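Local structure of putative methyltransferase (Porphyromonas gingivalis, 3LL7) at residues 285-290 with 315-320; 292-297 with 325-330. The protein is a putative methyltransferase, probably transferring methyl groups to a substrate not yet identified, with ferredoxin-like and THUMP-like domains. All coordinates share one frame; numbering follows the deposited sequence.

Contacts 1 and 2, their centres about 9 Å apart, both reach the same seven-stranded mixed sheet. Along the chain their segments alternate: 285-290 leads into strand 293-297, helices 299-304 and 307-314 follow, and the chain then returns through strand 317-320 and strand 323-328. Contact 2 pairs 293-297 with 323-328 inside the sheet, while contact 1 lays the connecting loop 285-290 against the outermost strand, 317-320. Backbone bonding between Arg317 and Thr327 and between Leu319 and Leu325 joins the two contacts. The strands of the ferredoxin-like range and those of the THUMP-like range, beginning with 337-347, form one continuous sheet.

Contact 1: residues 285-290 with 315-320; sequences PYTDSI and GLRKLH
Thr287 packs against the guanidinium of Arg317, its CB over one face of that flat group and the two side chains crossing at about a right angle. With OG1 anti to the backbone N (chi1 -175°), the hydroxyl meets Arg317 NH2 at 2.8 Å, a weak bond because the N-H...O angle is only 127°. The proton of OG1 goes the other way, to Ser289 O at 2.7 Å, in the carbonyl plane and on a lone pair, so OG1 donates within its own segment and accepts a weak bond from across the contact. The arginine chain bends at chi3 (74°) before reaching over the threonine.

Between the backbones there is a single bridge, Tyr286 with Lys318, in which Thr287 N donates to Lys318 O at 3.2 Å; Tyr286 CA adds a CA-H...O contact to the same oxygen. In the conformer given here, one of two, Tyr286 CE1 lies 3.8 Å from Lys318 CB and close to CG and CD as well. The lysine chain bends at chi4, its NZ bonding to His320 O, Ser323 O and His324 ND1. Further on, Ile290 CD1 meets Leu319 CD1 at 4.0 Å.

The loop thus borders strand 317-320, with Thr287 also bonded through its backbone to Ala397. Ile290 reaches Leu342 and Ile345 of strand 337-347, and helix 307-314 meets Tyr286 through Lys308 and Lys318 through Phe307.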
ATOM      1  N   PRO A 285     -17.238  13.286 -22.945  0.50 11.78           N
ATOM      2  CA  PRO A 285     -18.626  13.559 -22.758  0.50 11.37           C
ATOM      3  C   PRO A 285     -18.902  13.391 -21.288  0.50 10.87           C
ATOM      4  O   PRO A 285     -18.291  12.542 -20.618  0.50 11.22           O
ATOM      5  CB  PRO A 285     -19.347  12.464 -23.569  0.50 11.24           C
ATOM      6  CG  PRO A 285     -18.367  11.423 -23.873  0.50 11.61           C
ATOM      7  CD  PRO A 285     -17.000  11.905 -23.427  0.50 11.19           C
ATOM      8  N   TYR A 286     -19.761  14.242 -20.777  0.50 10.08           N
ATOM      9  CA  TYR A 286     -20.328  14.032 -19.470  0.50 10.40           C
ATOM     10  C   TYR A 286     -21.806  13.879 -19.702  0.50 10.39           C
ATOM     11  O   TYR A 286     -22.392  14.542 -20.559  0.50 10.89           O
ATOM     12  CB  TYR A 286     -19.990  15.190 -18.531  0.50 10.05           C
ATOM     13  CG  TYR A 286     -18.519  15.193 -18.186  0.50  9.68           C
ATOM     14  CD1 TYR A 286     -18.027  14.388 -17.163  0.50  9.50           C
ATOM     15  CD2 TYR A 286     -17.619  15.962 -18.905  0.50  7.82           C
ATOM     16  CE1 TYR A 286     -16.685  14.356 -16.854  0.50  9.23           C
ATOM     17  CE2 TYR A 286     -16.264  15.933 -18.613  0.50  7.59           C
ATOM     18  CZ  TYR A 286     -15.804  15.137 -17.575  0.50  8.69           C
ATOM     19  OH  TYR A 286     -14.469  15.091 -17.269  0.50  7.37           O
ATOM     20  N   THR A 287     -22.409  12.972 -18.961  1.00  9.91           N
ATOM     21  CA  THR A 287     -23.780  12.587 -19.217  1.00 10.31           C
ATOM     22  C   THR A 287     -24.772  13.131 -18.184  1.00 10.98           C
ATOM     23  O   THR A 287     -24.502  13.123 -16.976  1.00 10.18           O
ATOM     24  CB  THR A 287     -23.901  11.048 -19.388  1.00 10.12           C
ATOM     25  OG1 THR A 287     -25.252  10.735 -19.748  1.00 11.33           O
ATOM     26  CG2 THR A 287     -23.499  10.268 -18.091  1.00  9.33           C
ATOM     27  N   ASP A 288     -25.898  13.624 -18.687  1.00 11.16           N
ATOM     28  CA  ASP A 288     -26.985  14.076 -17.854  1.00 11.71           C
ATOM     29  C   ASP A 288     -27.824  12.903 -17.402  1.00 11.93           C
ATOM     30  O   ASP A 288     -28.616  13.021 -16.449  1.00 11.56           O
ATOM     31  CB  ASP A 288     -27.885  15.039 -18.628  1.00 11.72           C
ATOM     32  CG  ASP A 288     -27.272  16.401 -18.792  1.00 13.92           C
ATOM     33  OD1 ASP A 288     -26.339  16.706 -18.042  1.00 13.04           O
ATOM     34  OD2 ASP A 288     -27.725  17.179 -19.665  1.00 13.97           O
ATOM     35  N   SER A 289     -27.658  11.772 -18.096  1.00 11.42           N
ATOM     36  CA  SER A 289     -28.527  10.615 -17.893  1.00 11.86           C
ATOM     37  C   SER A 289     -27.723   9.349 -17.608  1.00 11.40           C
ATOM     38  O   SER A 289     -26.555   9.211 -18.012  1.00 10.27           O
ATOM     39  CB  SER A 289     -29.450  10.408 -19.106  1.00 12.57           C
ATOM     40  OG  SER A 289     -28.664  10.190 -20.265  1.00 15.09           O
ATOM     41  N   ILE A 290     -28.361   8.431 -16.888  1.00 10.83           N
ATOM     42  CA  ILE A 290     -27.704   7.204 -16.463  1.00 11.15           C
ATOM     43  C   ILE A 290     -27.986   6.113 -17.467  1.00 10.72           C
ATOM     44  O   ILE A 290     -29.058   6.084 -18.073  1.00 11.46           O
ATOM     45  CB  ILE A 290     -28.150   6.807 -14.996  1.00 11.15           C
ATOM     46  CG1 ILE A 290     -27.108   5.914 -14.284  1.00 11.51           C
ATOM     47  CG2 ILE A 290     -29.513   6.150 -14.987  1.00 11.43           C
ATOM     48  CD1 ILE A 290     -25.738   6.616 -14.010  1.00 12.56           C
ATOM     49  N   GLY A 315     -14.416   3.382 -23.300  1.00  9.26           N
ATOM     50  CA  GLY A 315     -15.611   3.765 -24.035  1.00 10.46           C
ATOM     51  C   GLY A 315     -16.817   3.958 -23.128  1.00 11.24           C
ATOM     52  O   GLY A 315     -17.917   3.513 -23.445  1.00 10.71           O
ATOM     53  N   LEU A 316     -16.582   4.613 -21.992  1.00 10.71           N
ATOM     54  CA  LEU A 316     -17.616   4.823 -20.975  1.00 11.62           C
ATOM     55  C   LEU A 316     -17.915   6.320 -20.904  1.00 12.14           C
ATOM     56  O   LEU A 316     -17.147   7.119 -21.424  1.00 11.96           O
ATOM     57  CB  LEU A 316     -17.127   4.291 -19.601  1.00 11.58           C
ATOM     58  CG  LEU A 316     -16.526   2.891 -19.493  1.00 12.46           C
ATOM     59  CD1 LEU A 316     -15.951   2.641 -18.082  1.00 14.85           C
ATOM     60  CD2 LEU A 316     -17.529   1.795 -19.839  1.00 13.33           C
ATOM     61  N   ARG A 317     -19.070   6.694 -20.341  1.00 12.04           N
ATOM     62  CA  ARG A 317     -19.424   8.090 -20.124  1.00 12.64           C
ATOM     63  C   ARG A 317     -19.228   8.380 -18.640  1.00 13.09           C
ATOM     64  O   ARG A 317     -19.548   7.534 -17.806  1.00 14.51           O
ATOM     65  CB  ARG A 317     -20.909   8.319 -20.490  1.00 13.13           C
ATOM     66  CG  ARG A 317     -21.154   8.240 -22.014  1.00 17.23           C
ATOM     67  CD  ARG A 317     -22.562   7.836 -22.347  1.00 23.46           C
ATOM     68  NE  ARG A 317     -23.585   8.868 -22.137  1.00 28.51           N
ATOM     69  CZ  ARG A 317     -23.672  10.038 -22.789  1.00 31.46           C
ATOM     70  NH1 ARG A 317     -22.742  10.413 -23.668  1.00 32.56           N
ATOM     71  NH2 ARG A 317     -24.693  10.857 -22.537  1.00 30.71           N
ATOM     72  N   LYS A 318     -18.691   9.548 -18.309  1.00 12.49           N
ATOM     73  CA  LYS A 318     -18.459   9.897 -16.901  1.00 11.24           C
ATOM     74  C   LYS A 318     -19.609  10.800 -16.472  1.00 10.00           C
ATOM     75  O   LYS A 318     -20.136  11.552 -17.294  1.00  9.53           O
ATOM     76  CB  LYS A 318     -17.127  10.622 -16.743  1.00 11.49           C
ATOM     77  CG  LYS A 318     -16.696  10.794 -15.298  1.00 10.32           C
ATOM     78  CD  LYS A 318     -15.153  11.055 -15.263  1.00 11.07           C
ATOM     79  CE  LYS A 318     -14.625  11.055 -13.821  1.00 10.76           C
ATOM     80  NZ  LYS A 318     -14.954  12.294 -13.117  1.00 10.16           N
ATOM     81  N   LEU A 319     -20.033  10.721 -15.210  1.00  9.80           N
ATOM     82  CA  LEU A 319     -21.200  11.491 -14.778  1.00 10.12           C
ATOM     83  C   LEU A 319     -20.962  13.007 -14.712  1.00 10.09           C
ATOM     84  O   LEU A 319     -21.820  13.780 -15.101  1.00  9.53           O
ATOM     85  CB  LEU A 319     -21.694  10.961 -13.428  1.00 11.03           C
ATOM     86  CG  LEU A 319     -22.675   9.785 -13.533  1.00 13.06           C
ATOM     87  CD1 LEU A 319     -22.321   8.678 -14.486  1.00 14.39           C
ATOM     88  CD2 LEU A 319     -23.029   9.209 -12.102  1.00 12.50           C
ATOM     89  N   HIS A 320     -19.790  13.410 -14.224  1.00  9.42           N
ATOM     90  CA  HIS A 320     -19.491  14.806 -13.935  1.00  9.76           C
ATOM     91  C   HIS A 320     -17.979  14.840 -13.681  1.00  9.40           C
ATOM     92  O   HIS A 320     -17.410  13.830 -13.251  1.00  9.58           O
ATOM     93  CB  HIS A 320     -20.250  15.232 -12.654  1.00  9.28           C
ATOM     94  CG  HIS A 320     -20.126  16.687 -12.284  1.00  8.90           C
ATOM     95  ND1 HIS A 320     -19.022  17.205 -11.640  1.00 10.96           N
ATOM     96  CD2 HIS A 320     -20.995  17.718 -12.422  1.00  9.32           C
ATOM     97  CE1 HIS A 320     -19.204  18.496 -11.419  1.00 11.19           C
ATOM     98  NE2 HIS A 320     -20.399  18.833 -11.886  1.00 12.26           N
TER

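Contact 2: residues 292-297 with 325-330; sequences KYVYEP and LYTSEA
Tyr295 and Tyr326 stand side by side on one face of the sheet as a hydrogen-bonded antiparallel pair, CB to CB 3.9 Å, yet their rings part company. The Tyr295 ring heads toward Ser328, with Tyr326 O, Thr327 CA and Ser328 OG all at its edge; Tyr295 OH lies 3.1 Å from Ser328 OG and is hydrogen-bonded to Glu332 N. The Tyr326 ring heads away from it, to Pro297, whose CD comes to its edge at 3.8 Å from CE2, the two side chains crossing at about a right angle; its hydroxyl bonds to Phe307 O.

At Tyr293 O two donors converge from opposite faces of the carbonyl plane: Ser328 N at 3.1 Å and Thr327 OG1 at 2.7 Å. The second is possible because OG1 stands anti to its own backbone N (chi1 -168°); that oxygen also bonds to Asp291 N. Ser328 OG donates to Ala330 O at 2.6 Å, in the carbonyl plane, two residues on, where the chain leaves the strand. Here the Tyr293 ring presents its edge to Glu329 O, while Lys292 CG lies over one face, offset toward the rim. Lys292 N closes this end by bonding to Glu329 OE1 at 3.1 Å, from above the carboxylate plane.

At the other end, Leu325 CD2 packs on CB and CG of Glu296, whose carboxylate is held by salt bridges to Arg338 and Arg368. Leu325 also touches Met392 and Thr394 of strand 389-395. Strand 293-297 is thus flanked by 323-328 and 337-347, and 323-328 in turn by 317-320.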
ATOM      1  N   LYS A 292     -27.398   1.651 -18.345  1.00  9.34           N
ATOM      2  CA  LYS A 292     -27.689   0.365 -17.714  1.00 10.12           C
ATOM      3  C   LYS A 292     -26.622  -0.062 -16.730  1.00  9.82           C
ATOM      4  O   LYS A 292     -26.929  -0.610 -15.681  1.00 10.20           O
ATOM      5  CB  LYS A 292     -27.760  -0.722 -18.796  1.00 10.68           C
ATOM      6  CG  LYS A 292     -28.183  -2.088 -18.264  1.00 13.65           C
ATOM      7  CD  LYS A 292     -28.403  -3.109 -19.398  1.00 18.75           C
ATOM      8  CE  LYS A 292     -28.817  -4.441 -18.810  1.00 22.30           C
ATOM      9  NZ  LYS A 292     -28.312  -5.550 -19.678  1.00 27.22           N
ATOM     10  N   TYR A 293     -25.363   0.102 -17.122  1.00  9.32           N
ATOM     11  CA  TYR A 293     -24.237  -0.280 -16.251  1.00  9.04           C
ATOM     12  C   TYR A 293     -23.586   0.921 -15.585  1.00  8.33           C
ATOM     13  O   TYR A 293     -23.445   2.007 -16.180  1.00  7.32           O
ATOM     14  CB  TYR A 293     -23.215  -1.124 -17.063  1.00  9.62           C
ATOM     15  CG  TYR A 293     -23.832  -2.432 -17.530  1.00 11.66           C
ATOM     16  CD1 TYR A 293     -23.972  -3.496 -16.648  1.00 13.53           C
ATOM     17  CD2 TYR A 293     -24.294  -2.599 -18.856  1.00 12.10           C
ATOM     18  CE1 TYR A 293     -24.565  -4.712 -17.059  1.00 14.91           C
ATOM     19  CE2 TYR A 293     -24.889  -3.824 -19.279  1.00 12.70           C
ATOM     20  CZ  TYR A 293     -25.002  -4.861 -18.373  1.00 15.73           C
ATOM     21  OH  TYR A 293     -25.580  -6.064 -18.751  1.00 16.02           O
ATOM     22  N   VAL A 294     -23.230   0.729 -14.314  1.00  7.35           N
ATOM     23  CA  VAL A 294     -22.573   1.758 -13.538  1.00  7.55           C
ATOM     24  C   VAL A 294     -21.248   1.240 -12.990  1.00  7.88           C
ATOM     25  O   VAL A 294     -21.181   0.127 -12.479  1.00  9.16           O
ATOM     26  CB  VAL A 294     -23.518   2.312 -12.419  1.00  6.73           C
ATOM     27  CG1 VAL A 294     -22.813   3.345 -11.588  1.00  9.05           C
ATOM     28  CG2 VAL A 294     -24.738   2.948 -13.075  1.00  6.47           C
ATOM     29  N   TYR A 295     -20.208   2.065 -13.112  1.00  8.12           N
ATOM     30  CA  TYR A 295     -18.839   1.639 -12.791  1.00  9.16           C
ATOM     31  C   TYR A 295     -18.176   2.554 -11.782  1.00  8.43           C
ATOM     32  O   TYR A 295     -18.150   3.774 -11.964  1.00  9.37           O
ATOM     33  CB  TYR A 295     -17.987   1.685 -14.043  1.00  9.63           C
ATOM     34  CG  TYR A 295     -18.541   0.828 -15.173  1.00 10.57           C
ATOM     35  CD1 TYR A 295     -18.176  -0.495 -15.302  1.00 12.43           C
ATOM     36  CD2 TYR A 295     -19.459   1.373 -16.112  1.00  8.78           C
ATOM     37  CE1 TYR A 295     -18.688  -1.284 -16.369  1.00 12.08           C
ATOM     38  CE2 TYR A 295     -19.970   0.621 -17.142  1.00 12.40           C
ATOM     39  CZ  TYR A 295     -19.572  -0.704 -17.289  1.00 11.28           C
ATOM     40  OH  TYR A 295     -20.086  -1.456 -18.326  1.00 14.18           O
ATOM     41  N   GLU A 296     -17.641   1.946 -10.723  1.00  7.83           N
ATOM     42  CA  GLU A 296     -16.948   2.733  -9.662  1.00  8.33           C
ATOM     43  C   GLU A 296     -15.469   2.338  -9.600  1.00  8.20           C
ATOM     44  O   GLU A 296     -15.159   1.197  -9.248  1.00  8.26           O
ATOM     45  CB  GLU A 296     -17.573   2.486  -8.266  1.00  7.59           C
ATOM     46  CG  GLU A 296     -17.010   3.443  -7.188  1.00  8.35           C
ATOM     47  CD  GLU A 296     -17.592   3.185  -5.784  1.00 14.20           C
ATOM     48  OE1 GLU A 296     -18.117   2.088  -5.526  1.00 13.98           O
ATOM     49  OE2 GLU A 296     -17.522   4.098  -4.933  1.00 18.76           O
ATOM     50  N   PRO A 297     -14.562   3.280  -9.900  1.00  9.56           N
ATOM     51  CA  PRO A 297     -13.122   2.936  -9.987  1.00 10.49           C
ATOM     52  C   PRO A 297     -12.530   2.674  -8.597  1.00 10.71           C
ATOM     53  O   PRO A 297     -12.972   3.284  -7.585  1.00 10.13           O
ATOM     54  CB  PRO A 297     -12.486   4.197 -10.605  1.00 10.35           C
ATOM     55  CG  PRO A 297     -13.376   5.290 -10.167  1.00 11.02           C
ATOM     56  CD  PRO A 297     -14.804   4.677 -10.275  1.00  9.26           C
ATOM     57  N   LEU A 325     -17.550   8.344 -11.235  1.00  8.87           N
ATOM     58  CA  LEU A 325     -18.344   7.198 -11.620  1.00  8.22           C
ATOM     59  C   LEU A 325     -18.589   7.279 -13.109  1.00  8.96           C
ATOM     60  O   LEU A 325     -18.639   8.369 -13.696  1.00  9.52           O
ATOM     61  CB  LEU A 325     -19.754   7.249 -10.961  1.00  9.58           C
ATOM     62  CG  LEU A 325     -19.805   7.064  -9.457  1.00 11.05           C
ATOM     63  CD1 LEU A 325     -21.308   7.332  -9.060  1.00 13.50           C
ATOM     64  CD2 LEU A 325     -19.396   5.613  -9.095  1.00 11.80           C
ATOM     65  N   TYR A 326     -18.816   6.120 -13.686  1.00  8.75           N
ATOM     66  CA  TYR A 326     -18.994   5.961 -15.124  1.00 10.03           C
ATOM     67  C   TYR A 326     -20.251   5.180 -15.402  1.00  9.62           C
ATOM     68  O   TYR A 326     -20.737   4.442 -14.531  1.00  9.13           O
ATOM     69  CB  TYR A 326     -17.790   5.233 -15.739  1.00  9.74           C
ATOM     70  CG  TYR A 326     -16.499   5.872 -15.347  1.00 11.33           C
ATOM     71  CD1 TYR A 326     -15.953   6.933 -16.093  1.00 13.58           C
ATOM     72  CD2 TYR A 326     -15.843   5.451 -14.199  1.00 12.23           C
ATOM     73  CE1 TYR A 326     -14.740   7.534 -15.705  1.00 13.00           C
ATOM     74  CE2 TYR A 326     -14.643   6.042 -13.795  1.00 14.07           C
ATOM     75  CZ  TYR A 326     -14.108   7.076 -14.540  1.00 13.41           C
ATOM     76  OH  TYR A 326     -12.926   7.646 -14.140  1.00 13.56           O
ATOM     77  N   THR A 327     -20.727   5.281 -16.647  1.00  9.20           N
ATOM     78  CA  THR A 327     -21.902   4.531 -17.056  1.00  8.47           C
ATOM     79  C   THR A 327     -21.816   4.162 -18.551  1.00  9.98           C
ATOM     80  O   THR A 327     -21.145   4.845 -19.330  1.00  9.86           O
ATOM     81  CB  THR A 327     -23.212   5.315 -16.738  1.00  8.98           C
ATOM     82  OG1 THR A 327     -24.329   4.435 -16.884  1.00  8.09           O
ATOM     83  CG2 THR A 327     -23.393   6.515 -17.668  1.00  7.75           C
ATOM     84  N   SER A 328     -22.499   3.097 -18.936  1.00 10.30           N
ATOM     85  CA  SER A 328     -22.558   2.704 -20.352  1.00 12.56           C
ATOM     86  C   SER A 328     -23.715   1.760 -20.557  1.00 12.71           C
ATOM     87  O   SER A 328     -24.175   1.116 -19.615  1.00 12.80           O
ATOM     88  CB  SER A 328     -21.246   2.020 -20.770  1.00 12.93           C
ATOM     89  OG  SER A 328     -21.176   0.717 -20.195  1.00 17.21           O
ATOM     90  N   GLU A 329     -24.195   1.680 -21.795  1.00 13.46           N
ATOM     91  CA  GLU A 329     -25.288   0.810 -22.118  1.00 15.74           C
ATOM     92  C   GLU A 329     -24.790  -0.630 -22.291  1.00 16.18           C
ATOM     93  O   GLU A 329     -25.488  -1.584 -21.955  1.00 16.01           O
ATOM     94  CB  GLU A 329     -26.014   1.345 -23.370  1.00 15.70           C
ATOM     95  CG  GLU A 329     -27.457   0.852 -23.583  1.00 20.60           C
ATOM     96  CD  GLU A 329     -28.417   0.948 -22.373  1.00 23.99           C
ATOM     97  OE1 GLU A 329     -28.203   1.724 -21.386  1.00 23.74           O
ATOM     98  OE2 GLU A 329     -29.442   0.227 -22.442  1.00 28.43           O
ATOM     99  N   ALA A 330     -23.565  -0.783 -22.766  1.00 17.19           N
ATOM    100  CA  ALA A 330     -22.992  -2.114 -22.950  1.00 18.57           C
ATOM    101  C   ALA A 330     -22.114  -2.515 -21.769  1.00 18.00           C
ATOM    102  O   ALA A 330     -21.495  -1.691 -21.131  1.00 17.72           O
ATOM    103  CB  ALA A 330     -22.200  -2.187 -24.273  1.00 18.70           C
TER